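Delta-1-pyrroline-5-carboxylate dehydrogenase, mitochondrial (Mus musculus, PDB 4E3X) catalyses the NAD+-dependent oxidation of L-glutamate gamma-semialdehyde to glutamate, the second step of proline degradation in mitochondria. Local coordinates at residues Leu22-Thr27 against Thr192-Tyr197; Asp107-Ala112 against Gly227-Trp232; Gly137-Glu142 against Tyr246-Glu251; Asn319-His324 against Ser334-Ser339; Ala327-Val332 against Trp361-Gly366. All blocks are in the same frame, centred on the assembly; numbering follows the deposited sequence. Where two conformers were deposited one is given.

How the contacts relate
The five contacts fall into two pairs and one outlier. Contacts 4 and 5 share helix 329-341, have centres about 10 Å apart and touch through Val323 CG2 and Val332 CG1, 3.7 Å apart. Contacts 2 and 3 are joined by the consecutive strand 230-233 and helix 239-251, where Trp232 CZ3 meets Tyr246 CB at 4.0 Å. Contact 1 touches none of the others, its nearest atoms about 6 Å from contact 2. Contacts 1 and 4 both touch the second subunit. Contact 4 is near the catalytic site: the Ser339 side chain is about 11 Å from that of the nucleophile Cys348. In contact 2, the side chains of Leu231 and NAD-binding Lys233 are about 7 Å apart.

Contact 1 (Leu22-Thr27 against Thr192-Tyr197); sequences LRWKHT and TNHTVY
Trp24, whose indole lies flat on His194, directs its NE1 hydrogen to a water 3.1 Å away. The same water sits 3.0 Å from Thr192 O, so the two segments share a solvent bridge, although its second half is less certain because the water has more acceptors in reach than protons. The rest of the contact is aromatic. The six-membered ring of Trp24 and the imidazole of His194 stack face to face, centroids 3.6 Å apart and planes only 9° from parallel; the closest atoms are Trp24 CE3 and His194 NE2 at 3.3 Å. His194 CG stands anti to the backbone N (chi1 176°), which places the imidazole over the six-membered ring. His194 CB itself makes a CH-pi contact, 3.7 Å from the centroid of the five-membered ring of Trp24. With an alanine in place of His194, the Trp24 ring would probably lose its stacking partner and be freer to swing into solvent. Val196 CG2 meets Trp24 CH2 obliquely at 4.2 Å. Strand 191-199 pairs antiparallel with 542-550, and Val196 also packs on Arg498 of the second subunit, as in the oligomerisation flap of aldehyde dehydrogenases. Without a direct hydrogen bond between the segments, this surface contact relies on stacking and dispersion, with one water linking the indole N-H to the strand backbone.

Contact 2 (Asp107-Ala112 against Gly227-Trp232); sequences DAALAA and GNVVLW
Val229 projects from its backbone onto Ala109 of helix 99-118, and each of its side-chain carbons has a counterpart there. Val229 CB is 3.9 Å from Ala109 CB. From it both methyls, Val229 CG1 and CG2, reach Ala109 O at 3.6 Å, a van der Waals contact with the carbonyl. CG1 is anti to the carbonyl carbon of its own residue (chi1 -63°), which leaves Val229 CG2 between that carbon and the backbone N, 3.7 Å from Ala109 CB and 4.3 Å from Leu110 N. The valine thus straddles one point of the helix, which the small methyl of Ala109 lets approach closely: the CA atoms of Ala109 and Val229 are 5.8 Å apart. Two residues on, Leu231 CD1 adds a looser apolar touch to Ala109 CB at 4.5 Å. The segment 227-232 starts at Gly227, whose positive phi makes it the C-prime residue of a Schellman motif closing helix 213-225. Gln260 of the adjacent strand also packs on Ala109 and Leu231. Here a helix covers one face of a parallel sheet, in which strand 230-233 runs between 203-207 and 259-261. This is the Rossmann-type NAD-binding domain of the aldehyde dehydrogenase fold, and the strand ends at Lys233, an NAD-binding residue.

Contact 3 (Gly137-Glu142 against Tyr246-Glu251); sequences GPRRAE and YRILRE
Arg139 and Ile248 make the close-packed half of this contact. Ile248 CD1 lies 3.7 Å from Arg139 CB, and Ile248 CG1 sits over one face of the guanidinium, 3.7 Å from Arg139 NH1. The arginine bends at chi2 and chi3, which lays its aliphatic part along the isoleucine while turning the charged end toward the helix terminus. On the exposed side a hydrogen-bonded salt bridge takes over. Glu251, at the end of helix 239-251, is gripped end-on: Arg139 NH1 reaches OE2 at 3.0 Å, and Arg139 NH2 reaches OE1 at 2.8 Å with an N-H...O angle of 179°. Both oxygens lie near the guanidinium plane, yet the carboxylate is turned 39° against it: OE1 is met on the syn side, OE2 from above the carboxylate plane. Arg139 NE donates to Glu142 OE1 at 2.9 Å, and Glu142 OE2 pairs with Lys146. Replacing the arginine by an alanine would probably leave Glu251 without this cation, strip Glu142 of one of its two, and uncover Ile248. Three nitrogens of a single guanidinium hold two carboxylates from different helices, and its positive charge probably offsets the repulsion between Glu142 OE1 and Glu251 OE2, 6.9 Å apart.

Contact 4 (Asn319-His324 against Ser334-Ser339); sequences NFHFVH and SGTLRS
His321 and Thr336 form the one hydrogen bond between the segments. His321 ND1 donates to Thr336 OG1 at 2.9 Å with an N-H...O angle of 168°, and OG1 lies 6° out of the imidazole plane, so the bond is nearly straight and uses the ring's own N-H direction. The threonine hydroxyl is also bonded to Val332 O, one turn back in its helix. Across the ring, NE2 is paired with Ser510 N, so both nitrogens of this buried imidazole have partners and its rotation about chi2 is fixed. The remaining contacts are van der Waals. The ring edge at His321 CE1 faces Gly335 O at 3.5 Å, and CE1 meets Ser339 CB obliquely at 3.6 Å, whereas Ser339 OG turns to Ser510 and Cys351 N. His321 CG is anti to the carbonyl carbon (chi1 -79°), an orientation that sends the ring across to the helix. The helix lies against the sheet through side chains: the axes of strand 319-323 and of the helical segment 334-339 approach to 10.2 Å and run antiparallel. This is the first half of a beta-alpha-beta unit, strand 319-323, helix 329-341 and strand 351-357, in the catalytic domain of the aldehyde dehydrogenase fold.

Contact 5 (Ala327-Val332 against Trp361-Gly366); sequences ADVDSV and WPQIKG
Val329 and Ile364 face each other where the N-terminal turns of two helices meet, with their CA atoms 6.6 Å apart. Their side chains run at a slant to one another: Val329 CG1, anti to its backbone N (chi1 169°), lies against Ile364 CG1 at 4.2 Å. The second branch of the valine takes a different partner. CG2 points to the amide end of Gln363, whose side chain runs at about a right angle to it, and Gln363 NE2 comes within 3.8 Å of Val329 CG2, a van der Waals contact without a hydrogen bond at the exposed side of the contact. One turn further along, Val332 meets Ile364 almost perpendicularly, CG1 to CD1 at 4.1 Å. Ile364 CG1 is anti to the carbonyl carbon and its chain is extended beyond it (chi2 172°), which carries CD1 inward to this buried spot.

Helices 329-341 and 361-372 are joined through strand 351-357 in the alternating beta-alpha order of the catalytic domain. The inner ends of the contact rest on its sheet, Ile364 on Val356 and Val332 on Phe483.

The start of helix 329-341 is set by Asp328 at the N-cap. Its OD1 takes two bonds on the anti side, from Ser331 OG at 2.8 Å and from Ser331 N at 3.1 Å, the donors arriving from opposite faces of the carboxylate plane. The same Ser331 hydroxyl is bonded to Leu554 N of the second subunit, and Pro553 of that subunit packs beside it.

Contact 1 (Leu22-Thr27 against Thr192-Tyr197)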
# COMPACT_ATOMS: atom_id res chain seq x y z
N LEU B 22 19.86 21.97 6.91
CA LEU B 22 18.92 21.08 7.58
C LEU B 22 19.69 20.11 8.46
O LEU B 22 20.62 19.44 8.01
CB LEU B 22 18.08 20.31 6.57
CG LEU B 22 17.12 21.13 5.71
CD1 LEU B 22 16.23 20.17 4.96
CD2 LEU B 22 16.29 22.09 6.54
N ARG B 23 19.31 20.05 9.73
CA ARG B 23 19.93 19.16 10.69
C ARG B 23 18.90 18.16 11.20
O ARG B 23 17.80 18.54 11.60
CB ARG B 23 20.52 19.96 11.85
CG ARG B 23 21.59 20.96 11.43
CD ARG B 23 22.87 20.25 11.04
NE ARG B 23 23.42 19.51 12.18
CZ ARG B 23 24.28 20.03 13.05
NH1 ARG B 23 24.72 19.29 14.07
NH2 ARG B 23 24.70 21.28 12.91
N TRP B 24 19.27 16.89 11.16
CA TRP B 24 18.33 15.83 11.51
C TRP B 24 18.69 15.23 12.86
O TRP B 24 19.85 14.92 13.13
CB TRP B 24 18.32 14.78 10.41
CG TRP B 24 18.02 15.37 9.05
CD1 TRP B 24 18.89 15.50 8.00
CD2 TRP B 24 16.78 15.93 8.62
NE1 TRP B 24 18.25 16.10 6.94
CE2 TRP B 24 16.96 16.38 7.30
CE3 TRP B 24 15.53 16.10 9.23
CZ2 TRP B 24 15.94 16.97 6.57
CZ3 TRP B 24 14.51 16.69 8.50
CH2 TRP B 24 14.72 17.12 7.18
N LYS B 25 17.68 15.09 13.71
CA LYS B 25 17.88 14.57 15.06
C LYS B 25 18.24 13.09 15.02
O LYS B 25 17.87 12.38 14.08
CB LYS B 25 16.63 14.80 15.91
N HIS B 26 18.97 12.64 16.03
CA HIS B 26 19.29 11.23 16.17
C HIS B 26 18.01 10.45 16.39
O HIS B 26 17.07 10.94 17.02
CB HIS B 26 20.25 11.00 17.33
N THR B 27 17.95 9.23 15.85
CA THR B 27 16.77 8.40 16.01
C THR B 27 16.88 7.59 17.29
O THR B 27 17.97 7.34 17.80
CB THR B 27 16.57 7.45 14.82
OG1 THR B 27 17.69 6.56 14.73
CG2 THR B 27 16.44 8.23 13.53
N THR B 192 23.39 15.29 1.20
CA THR B 192 22.80 14.56 2.32
C THR B 192 21.33 14.30 2.01
O THR B 192 20.58 15.22 1.65
CB THR B 192 22.90 15.39 3.62
OG1 THR B 192 24.28 15.67 3.90
CG2 THR B 192 22.27 14.64 4.80
N ASN B 193 20.92 13.03 2.12
CA ASN B 193 19.54 12.61 1.85
C ASN B 193 18.85 12.17 3.13
O ASN B 193 19.46 11.50 3.96
CB ASN B 193 19.54 11.46 0.86
CG ASN B 193 20.22 11.83 -0.44
OD1 ASN B 193 19.82 12.80 -1.08
ND2 ASN B 193 21.25 11.08 -0.82
N HIS B 194 17.58 12.53 3.26
CA HIS B 194 16.80 12.20 4.44
C HIS B 194 15.35 11.96 4.04
O HIS B 194 14.78 12.71 3.25
CB HIS B 194 16.88 13.35 5.45
CG HIS B 194 16.03 13.17 6.66
ND1 HIS B 194 16.44 12.44 7.76
CD2 HIS B 194 14.79 13.63 6.96
CE1 HIS B 194 15.50 12.46 8.68
NE2 HIS B 194 14.48 13.17 8.22
N THR B 195 14.76 10.90 4.59
CA THR B 195 13.35 10.62 4.39
C THR B 195 12.53 11.18 5.54
O THR B 195 12.80 10.89 6.70
CB THR B 195 13.07 9.11 4.24
OG1 THR B 195 13.74 8.63 3.06
CG2 THR B 195 11.58 8.84 4.11
N VAL B 196 11.53 11.98 5.19
CA VAL B 196 10.56 12.51 6.13
C VAL B 196 9.30 11.66 5.98
O VAL B 196 8.71 11.61 4.90
CB VAL B 196 10.23 13.97 5.79
CG1 VAL B 196 9.13 14.49 6.71
CG2 VAL B 196 11.47 14.86 5.86
N TYR B 197 8.89 11.00 7.06
CA TYR B 197 7.70 10.16 7.03
C TYR B 197 6.47 11.03 7.32
O TYR B 197 5.99 11.11 8.46
CB TYR B 197 7.86 8.95 7.97
CG TYR B 197 8.91 8.00 7.44
CD1 TYR B 197 8.60 7.10 6.43
CD2 TYR B 197 10.23 8.05 7.90
CE1 TYR B 197 9.56 6.25 5.91
CE2 TYR B 197 11.20 7.21 7.37
CZ TYR B 197 10.86 6.30 6.39
OH TYR B 197 11.81 5.47 5.86
O HOH W 1 18.88 16.26 3.87

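Contact 2 (Asp107-Ala112 against Gly227-Trp232)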
# COMPACT_ATOMS: atom_id res chain seq x y z
N ASP B 107 -13.48 19.77 8.90
CA ASP B 107 -12.84 21.08 8.81
C ASP B 107 -11.91 21.32 10.00
O ASP B 107 -10.79 21.81 9.82
CB ASP B 107 -13.88 22.20 8.74
CG ASP B 107 -14.74 22.14 7.49
OD1 ASP B 107 -14.42 21.35 6.57
OD2 ASP B 107 -15.74 22.88 7.43
N ALA B 108 -12.37 20.98 11.20
CA ALA B 108 -11.57 21.20 12.40
C ALA B 108 -10.36 20.29 12.46
O ALA B 108 -9.28 20.70 12.89
CB ALA B 108 -12.42 21.05 13.65
N ALA B 109 -10.53 19.04 12.01
CA ALA B 109 -9.41 18.12 11.94
C ALA B 109 -8.34 18.65 10.98
O ALA B 109 -7.14 18.65 11.29
CB ALA B 109 -9.88 16.73 11.51
N LEU B 110 -8.77 19.09 9.80
CA LEU B 110 -7.83 19.60 8.80
C LEU B 110 -7.05 20.80 9.33
O LEU B 110 -5.86 20.94 9.05
CB LEU B 110 -8.55 19.96 7.50
CG LEU B 110 -9.13 18.75 6.76
CD1 LEU B 110 -9.98 19.24 5.61
CD2 LEU B 110 -8.02 17.82 6.30
N ALA B 111 -7.71 21.66 10.10
CA ALA B 111 -7.06 22.84 10.66
C ALA B 111 -6.02 22.49 11.73
O ALA B 111 -5.15 23.30 12.03
CB ALA B 111 -8.10 23.81 11.22
N ALA B 112 -6.13 21.29 12.30
CA ALA B 112 -5.22 20.83 13.35
C ALA B 112 -4.09 19.96 12.81
O ALA B 112 -3.11 19.68 13.51
CB ALA B 112 -5.99 20.07 14.41
N GLY B 227 0.76 10.79 12.18
CA GLY B 227 0.61 12.20 11.85
C GLY B 227 -0.65 12.55 11.11
O GLY B 227 -0.78 13.66 10.59
N ASN B 228 -1.58 11.61 11.04
CA ASN B 228 -2.87 11.88 10.43
C ASN B 228 -3.90 12.40 11.41
O ASN B 228 -3.76 12.25 12.63
CB ASN B 228 -3.41 10.61 9.77
CG ASN B 228 -2.50 10.12 8.69
OD1 ASN B 228 -2.45 10.72 7.62
ND2 ASN B 228 -1.74 9.06 8.97
N VAL B 229 -4.95 13.00 10.86
CA VAL B 229 -6.14 13.33 11.62
C VAL B 229 -7.28 12.44 11.13
O VAL B 229 -7.30 12.03 9.97
CB VAL B 229 -6.50 14.83 11.54
CG1 VAL B 229 -5.39 15.66 12.17
CG2 VAL B 229 -6.76 15.26 10.10
N VAL B 230 -8.21 12.13 12.02
CA VAL B 230 -9.11 11.01 11.82
C VAL B 230 -10.53 11.34 12.26
O VAL B 230 -10.73 11.93 13.32
CB VAL B 230 -8.64 9.79 12.66
CG1 VAL B 230 -9.59 8.61 12.53
CG2 VAL B 230 -7.20 9.38 12.31
N LEU B 231 -11.50 10.96 11.43
CA LEU B 231 -12.88 10.82 11.88
C LEU B 231 -13.14 9.36 12.18
O LEU B 231 -13.07 8.51 11.29
CB LEU B 231 -13.87 11.31 10.82
CG LEU B 231 -14.29 12.79 10.89
CD1 LEU B 231 -13.11 13.72 10.67
CD2 LEU B 231 -15.42 13.08 9.90
N TRP B 232 -13.39 9.07 13.45
CA TRP B 232 -13.65 7.71 13.88
C TRP B 232 -15.14 7.48 14.09
O TRP B 232 -15.74 8.08 14.99
CB TRP B 232 -12.89 7.43 15.17
CG TRP B 232 -13.06 6.05 15.73
CD1 TRP B 232 -13.52 4.93 15.08
CD2 TRP B 232 -12.76 5.64 17.07
NE1 TRP B 232 -13.52 3.85 15.95
CE2 TRP B 232 -13.08 4.27 17.17
CE3 TRP B 232 -12.28 6.31 18.20
CZ2 TRP B 232 -12.90 3.56 18.35
CZ3 TRP B 232 -12.10 5.60 19.37
CH2 TRP B 232 -12.42 4.24 19.44

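Contact 3 (Gly137-Glu142 against Tyr246-Glu251)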
# COMPACT_ATOMS: atom_id res chain seq x y z
N GLY B 137 -2.93 -0.81 33.64
CA GLY B 137 -3.09 -0.68 35.08
C GLY B 137 -4.45 -0.17 35.50
O GLY B 137 -5.40 -0.94 35.59
N PRO B 138 -4.55 1.14 35.78
CA PRO B 138 -5.73 1.67 36.46
C PRO B 138 -7.02 1.59 35.66
O PRO B 138 -8.09 1.59 36.27
CB PRO B 138 -5.35 3.14 36.72
CG PRO B 138 -4.30 3.45 35.69
CD PRO B 138 -3.52 2.17 35.56
N ARG B 139 -6.94 1.51 34.34
CA ARG B 139 -8.15 1.51 33.51
C ARG B 139 -8.50 0.12 32.97
O ARG B 139 -9.47 -0.02 32.22
CB ARG B 139 -8.03 2.52 32.36
CG ARG B 139 -7.73 3.94 32.81
CD ARG B 139 -8.89 4.56 33.58
NE ARG B 139 -9.77 5.35 32.73
CZ ARG B 139 -9.56 6.63 32.42
NH1 ARG B 139 -10.41 7.27 31.63
NH2 ARG B 139 -8.49 7.26 32.89
N ARG B 140 -7.72 -0.89 33.34
CA ARG B 140 -7.94 -2.23 32.81
C ARG B 140 -9.34 -2.74 33.14
O ARG B 140 -10.06 -3.22 32.26
CB ARG B 140 -6.89 -3.22 33.33
CG ARG B 140 -6.71 -4.43 32.40
CD ARG B 140 -5.95 -5.56 33.10
NE ARG B 140 -5.42 -6.56 32.17
CZ ARG B 140 -4.19 -6.52 31.66
NH1 ARG B 140 -3.78 -7.47 30.84
NH2 ARG B 140 -3.37 -5.51 31.97
N ALA B 141 -9.72 -2.66 34.40
CA ALA B 141 -10.99 -3.23 34.82
C ALA B 141 -12.16 -2.53 34.11
O ALA B 141 -13.12 -3.18 33.69
CB ALA B 141 -11.14 -3.17 36.35
N GLU B 142 -12.06 -1.21 33.97
CA GLU B 142 -13.09 -0.45 33.26
C GLU B 142 -13.29 -0.91 31.82
O GLU B 142 -14.42 -1.18 31.40
CB GLU B 142 -12.72 1.04 33.27
CG GLU B 142 -13.69 1.89 32.46
CD GLU B 142 -13.16 3.28 32.14
OE1 GLU B 142 -12.18 3.72 32.78
OE2 GLU B 142 -13.73 3.93 31.24
N TYR B 246 -11.47 6.11 23.69
CA TYR B 246 -11.32 7.48 23.21
C TYR B 246 -10.92 8.41 24.36
O TYR B 246 -9.97 9.18 24.25
CB TYR B 246 -12.59 7.99 22.53
CG TYR B 246 -12.42 9.40 22.03
CD1 TYR B 246 -11.67 9.66 20.90
CD2 TYR B 246 -12.98 10.48 22.72
CE1 TYR B 246 -11.47 10.96 20.45
CE2 TYR B 246 -12.79 11.78 22.27
CZ TYR B 246 -12.04 12.01 21.13
OH TYR B 246 -11.83 13.30 20.68
N ARG B 247 -11.63 8.33 25.48
CA ARG B 247 -11.35 9.19 26.62
C ARG B 247 -9.94 8.95 27.16
O ARG B 247 -9.24 9.90 27.52
CB ARG B 247 -12.37 8.96 27.74
N ILE B 248 -9.51 7.70 27.20
CA ILE B 248 -8.17 7.38 27.65
C ILE B 248 -7.12 8.03 26.74
O ILE B 248 -6.15 8.61 27.22
CB ILE B 248 -7.97 5.85 27.79
CG1 ILE B 248 -8.74 5.34 29.02
CG2 ILE B 248 -6.49 5.50 27.92
CD1 ILE B 248 -8.95 3.84 29.06
N LEU B 249 -7.34 7.98 25.43
CA LEU B 249 -6.41 8.61 24.50
C LEU B 249 -6.30 10.12 24.75
O LEU B 249 -5.20 10.67 24.74
CB LEU B 249 -6.82 8.35 23.05
CG LEU B 249 -6.49 6.95 22.52
CD1 LEU B 249 -7.16 6.74 21.17
CD2 LEU B 249 -4.98 6.76 22.41
N ARG B 250 -7.44 10.77 24.95
CA ARG B 250 -7.43 12.20 25.25
C ARG B 250 -6.69 12.49 26.56
O ARG B 250 -5.88 13.41 26.63
CB ARG B 250 -8.85 12.78 25.25
CG ARG B 250 -9.61 12.55 23.93
CD ARG B 250 -8.89 13.10 22.70
NE ARG B 250 -8.40 14.45 22.96
CZ ARG B 250 -9.16 15.55 22.90
NH1 ARG B 250 -10.43 15.47 22.54
NH2 ARG B 250 -8.63 16.72 23.21
N GLU B 251 -6.95 11.69 27.59
CA GLU B 251 -6.29 11.88 28.88
C GLU B 251 -4.79 11.63 28.80
O GLU B 251 -4.02 12.22 29.55
CB GLU B 251 -6.91 10.99 29.95
CG GLU B 251 -8.34 11.34 30.32
CD GLU B 251 -8.89 10.42 31.39
OE1 GLU B 251 -8.08 9.91 32.20
OE2 GLU B 251 -10.11 10.20 31.42

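Contact 4 (Asn319-His324 against Ser334-Ser339)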
# COMPACT_ATOMS: atom_id res chain seq x y z
N ASN B 319 -13.41 -19.66 7.81
CA ASN B 319 -12.13 -20.27 8.15
C ASN B 319 -12.21 -21.76 8.46
O ASN B 319 -13.23 -22.24 8.96
CB ASN B 319 -11.53 -19.52 9.32
CG ASN B 319 -11.61 -18.02 9.12
OD1 ASN B 319 -11.00 -17.47 8.20
ND2 ASN B 319 -12.41 -17.36 9.95
N PHE B 320 -11.12 -22.46 8.17
CA PHE B 320 -11.11 -23.92 8.27
C PHE B 320 -10.18 -24.48 9.34
O PHE B 320 -9.16 -23.87 9.68
CB PHE B 320 -10.71 -24.54 6.92
CG PHE B 320 -9.32 -24.17 6.46
CD1 PHE B 320 -8.21 -24.92 6.84
CD2 PHE B 320 -9.12 -23.07 5.63
CE1 PHE B 320 -6.93 -24.58 6.42
CE2 PHE B 320 -7.84 -22.73 5.21
CZ PHE B 320 -6.75 -23.48 5.60
N HIS B 321 -10.55 -25.64 9.88
CA HIS B 321 -9.62 -26.54 10.54
C HIS B 321 -9.58 -27.81 9.71
O HIS B 321 -10.61 -28.48 9.55
CB HIS B 321 -10.05 -26.88 11.98
CG HIS B 321 -9.74 -25.82 13.00
ND1 HIS B 321 -9.93 -26.01 14.35
CD2 HIS B 321 -9.29 -24.54 12.86
CE1 HIS B 321 -9.59 -24.91 15.01
NE2 HIS B 321 -9.19 -24.01 14.13
N PHE B 322 -8.42 -28.14 9.16
CA PHE B 322 -8.25 -29.36 8.37
C PHE B 322 -7.49 -30.38 9.21
O PHE B 322 -6.39 -30.11 9.68
CB PHE B 322 -7.49 -29.09 7.06
CG PHE B 322 -7.24 -30.34 6.27
CD1 PHE B 322 -8.18 -30.80 5.36
CD2 PHE B 322 -6.08 -31.08 6.46
CE1 PHE B 322 -7.96 -31.97 4.64
CE2 PHE B 322 -5.86 -32.25 5.75
CZ PHE B 322 -6.80 -32.69 4.83
N VAL B 323 -8.08 -31.56 9.36
CA VAL B 323 -7.50 -32.60 10.18
C VAL B 323 -6.97 -33.73 9.30
O VAL B 323 -7.69 -34.22 8.42
CB VAL B 323 -8.55 -33.18 11.15
CG1 VAL B 323 -7.96 -34.30 11.98
CG2 VAL B 323 -9.09 -32.08 12.06
N HIS B 324 -5.71 -34.10 9.51
CA HIS B 324 -5.12 -35.26 8.87
C HIS B 324 -5.18 -36.43 9.85
O HIS B 324 -5.28 -36.23 11.06
CB HIS B 324 -3.67 -34.98 8.46
CG HIS B 324 -3.00 -36.14 7.79
ND1 HIS B 324 -2.07 -36.93 8.44
CD2 HIS B 324 -3.12 -36.65 6.54
CE1 HIS B 324 -1.65 -37.88 7.62
NE2 HIS B 324 -2.27 -37.73 6.46
N SER B 334 -10.19 -29.68 21.42
CA SER B 334 -10.12 -28.47 22.22
C SER B 334 -9.94 -27.23 21.36
O SER B 334 -10.61 -26.21 21.56
CB SER B 334 -8.99 -28.57 23.24
OG SER B 334 -9.29 -29.53 24.24
N GLY B 335 -9.02 -27.31 20.40
CA GLY B 335 -8.76 -26.19 19.51
C GLY B 335 -9.96 -25.80 18.66
O GLY B 335 -10.23 -24.62 18.45
N THR B 336 -10.69 -26.80 18.17
CA THR B 336 -11.86 -26.53 17.35
C THR B 336 -13.04 -25.98 18.16
O THR B 336 -13.72 -25.05 17.73
CB THR B 336 -12.28 -27.79 16.58
OG1 THR B 336 -11.18 -28.22 15.77
CG2 THR B 336 -13.49 -27.50 15.68
N LEU B 337 -13.28 -26.54 19.35
CA LEU B 337 -14.32 -26.01 20.21
C LEU B 337 -14.06 -24.54 20.56
O LEU B 337 -14.96 -23.70 20.50
CB LEU B 337 -14.44 -26.84 21.49
CG LEU B 337 -15.05 -28.22 21.30
CD1 LEU B 337 -14.95 -29.01 22.58
CD2 LEU B 337 -16.51 -28.11 20.83
N ARG B 338 -12.81 -24.21 20.90
CA ARG B 338 -12.47 -22.83 21.20
C ARG B 338 -12.63 -21.93 19.97
O ARG B 338 -13.26 -20.88 20.03
CB ARG B 338 -11.04 -22.72 21.73
CG ARG B 338 -10.90 -23.08 23.20
CD ARG B 338 -9.53 -22.68 23.70
NE ARG B 338 -9.42 -22.81 25.15
CZ ARG B 338 -8.30 -22.57 25.82
NH1 ARG B 338 -7.21 -22.18 25.16
NH2 ARG B 338 -8.27 -22.71 27.14
N SER B 339 -12.06 -22.35 18.84
CA SER B 339 -12.09 -21.51 17.66
C SER B 339 -13.52 -21.28 17.16
O SER B 339 -13.87 -20.17 16.75
CB SER B 339 -11.22 -22.09 16.55
OG SER B 339 -11.30 -21.25 15.41

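Contact 5 (Ala327-Val332 against Trp361-Gly366)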
# COMPACT_ATOMS: atom_id res chain seq x y z
N ALA B 327 -3.26 -36.50 13.20
CA ALA B 327 -3.53 -35.44 14.17
C ALA B 327 -3.59 -35.94 15.61
O ALA B 327 -3.98 -37.08 15.87
CB ALA B 327 -4.82 -34.71 13.83
N ASP B 328 -3.24 -35.06 16.53
CA ASP B 328 -3.50 -35.29 17.94
C ASP B 328 -4.97 -35.00 18.20
O ASP B 328 -5.44 -33.85 18.08
CB ASP B 328 -2.61 -34.39 18.80
CG ASP B 328 -2.74 -34.69 20.27
OD1 ASP B 328 -3.45 -33.93 20.97
OD2 ASP B 328 -2.14 -35.69 20.72
N VAL B 329 -5.72 -36.05 18.53
CA VAL B 329 -7.17 -35.96 18.64
C VAL B 329 -7.63 -34.93 19.67
O VAL B 329 -8.50 -34.11 19.38
CB VAL B 329 -7.79 -37.34 18.95
CG1 VAL B 329 -9.26 -37.18 19.34
CG2 VAL B 329 -7.64 -38.27 17.76
N ASP B 330 -7.05 -34.95 20.87
CA ASP B 330 -7.48 -34.03 21.91
C ASP B 330 -7.22 -32.56 21.53
O ASP B 330 -8.01 -31.68 21.86
CB ASP B 330 -6.84 -34.36 23.26
CG ASP B 330 -7.46 -35.58 23.92
OD1 ASP B 330 -8.57 -36.00 23.53
OD2 ASP B 330 -6.83 -36.13 24.85
N SER B 331 -6.11 -32.31 20.83
CA SER B 331 -5.81 -30.96 20.34
C SER B 331 -6.83 -30.48 19.31
O SER B 331 -7.27 -29.33 19.35
CB SER B 331 -4.41 -30.90 19.73
OG SER B 331 -3.43 -31.13 20.72
N VAL B 332 -7.20 -31.37 18.39
CA VAL B 332 -8.23 -31.06 17.41
C VAL B 332 -9.52 -30.67 18.12
O VAL B 332 -10.15 -29.67 17.79
CB VAL B 332 -8.50 -32.27 16.49
CG1 VAL B 332 -9.78 -32.03 15.69
CG2 VAL B 332 -7.32 -32.53 15.58
N TRP B 361 -12.99 -39.99 12.57
CA TRP B 361 -14.31 -39.42 12.84
C TRP B 361 -15.06 -40.04 14.04
O TRP B 361 -15.65 -39.31 14.82
CB TRP B 361 -15.16 -39.38 11.56
CG TRP B 361 -16.56 -38.81 11.69
CD1 TRP B 361 -17.71 -39.40 11.25
CD2 TRP B 361 -16.95 -37.56 12.28
NE1 TRP B 361 -18.79 -38.60 11.52
CE2 TRP B 361 -18.35 -37.46 12.15
CE3 TRP B 361 -16.26 -36.51 12.90
CZ2 TRP B 361 -19.08 -36.37 12.62
CZ3 TRP B 361 -16.99 -35.42 13.37
CH2 TRP B 361 -18.38 -35.36 13.23
N PRO B 362 -15.02 -41.38 14.19
CA PRO B 362 -15.64 -41.91 15.42
C PRO B 362 -15.06 -41.30 16.70
O PRO B 362 -15.83 -40.91 17.58
CB PRO B 362 -15.33 -43.41 15.34
CG PRO B 362 -15.29 -43.69 13.87
CD PRO B 362 -14.67 -42.46 13.25
N GLN B 363 -13.73 -41.21 16.81
CA GLN B 363 -13.12 -40.60 17.99
C GLN B 363 -13.50 -39.13 18.13
O GLN B 363 -13.94 -38.69 19.19
CB GLN B 363 -11.59 -40.70 17.92
CG GLN B 363 -10.98 -42.03 18.33
CD GLN B 363 -9.46 -41.95 18.43
OE1 GLN B 363 -8.75 -42.36 17.52
NE2 GLN B 363 -8.97 -41.41 19.54
N ILE B 364 -13.32 -38.37 17.06
CA ILE B 364 -13.56 -36.93 17.10
C ILE B 364 -15.03 -36.58 17.31
O ILE B 364 -15.35 -35.67 18.07
CB ILE B 364 -12.97 -36.25 15.84
CG1 ILE B 364 -11.45 -36.32 15.91
CG2 ILE B 364 -13.44 -34.80 15.73
CD1 ILE B 364 -10.76 -35.85 14.65
N LYS B 365 -15.92 -37.30 16.64
CA LYS B 365 -17.35 -37.06 16.81
C LYS B 365 -17.78 -37.29 18.27
O LYS B 365 -18.47 -36.46 18.86
CB LYS B 365 -18.18 -37.94 15.87
CG LYS B 365 -19.68 -37.71 15.97
CD LYS B 365 -20.44 -38.64 15.04
CE LYS B 365 -21.93 -38.30 14.99
NZ LYS B 365 -22.69 -39.28 14.16
N GLY B 366 -17.35 -38.42 18.83
CA GLY B 366 -17.67 -38.74 20.21
C GLY B 366 -17.18 -37.68 21.18
O GLY B 366 -17.90 -37.27 22.10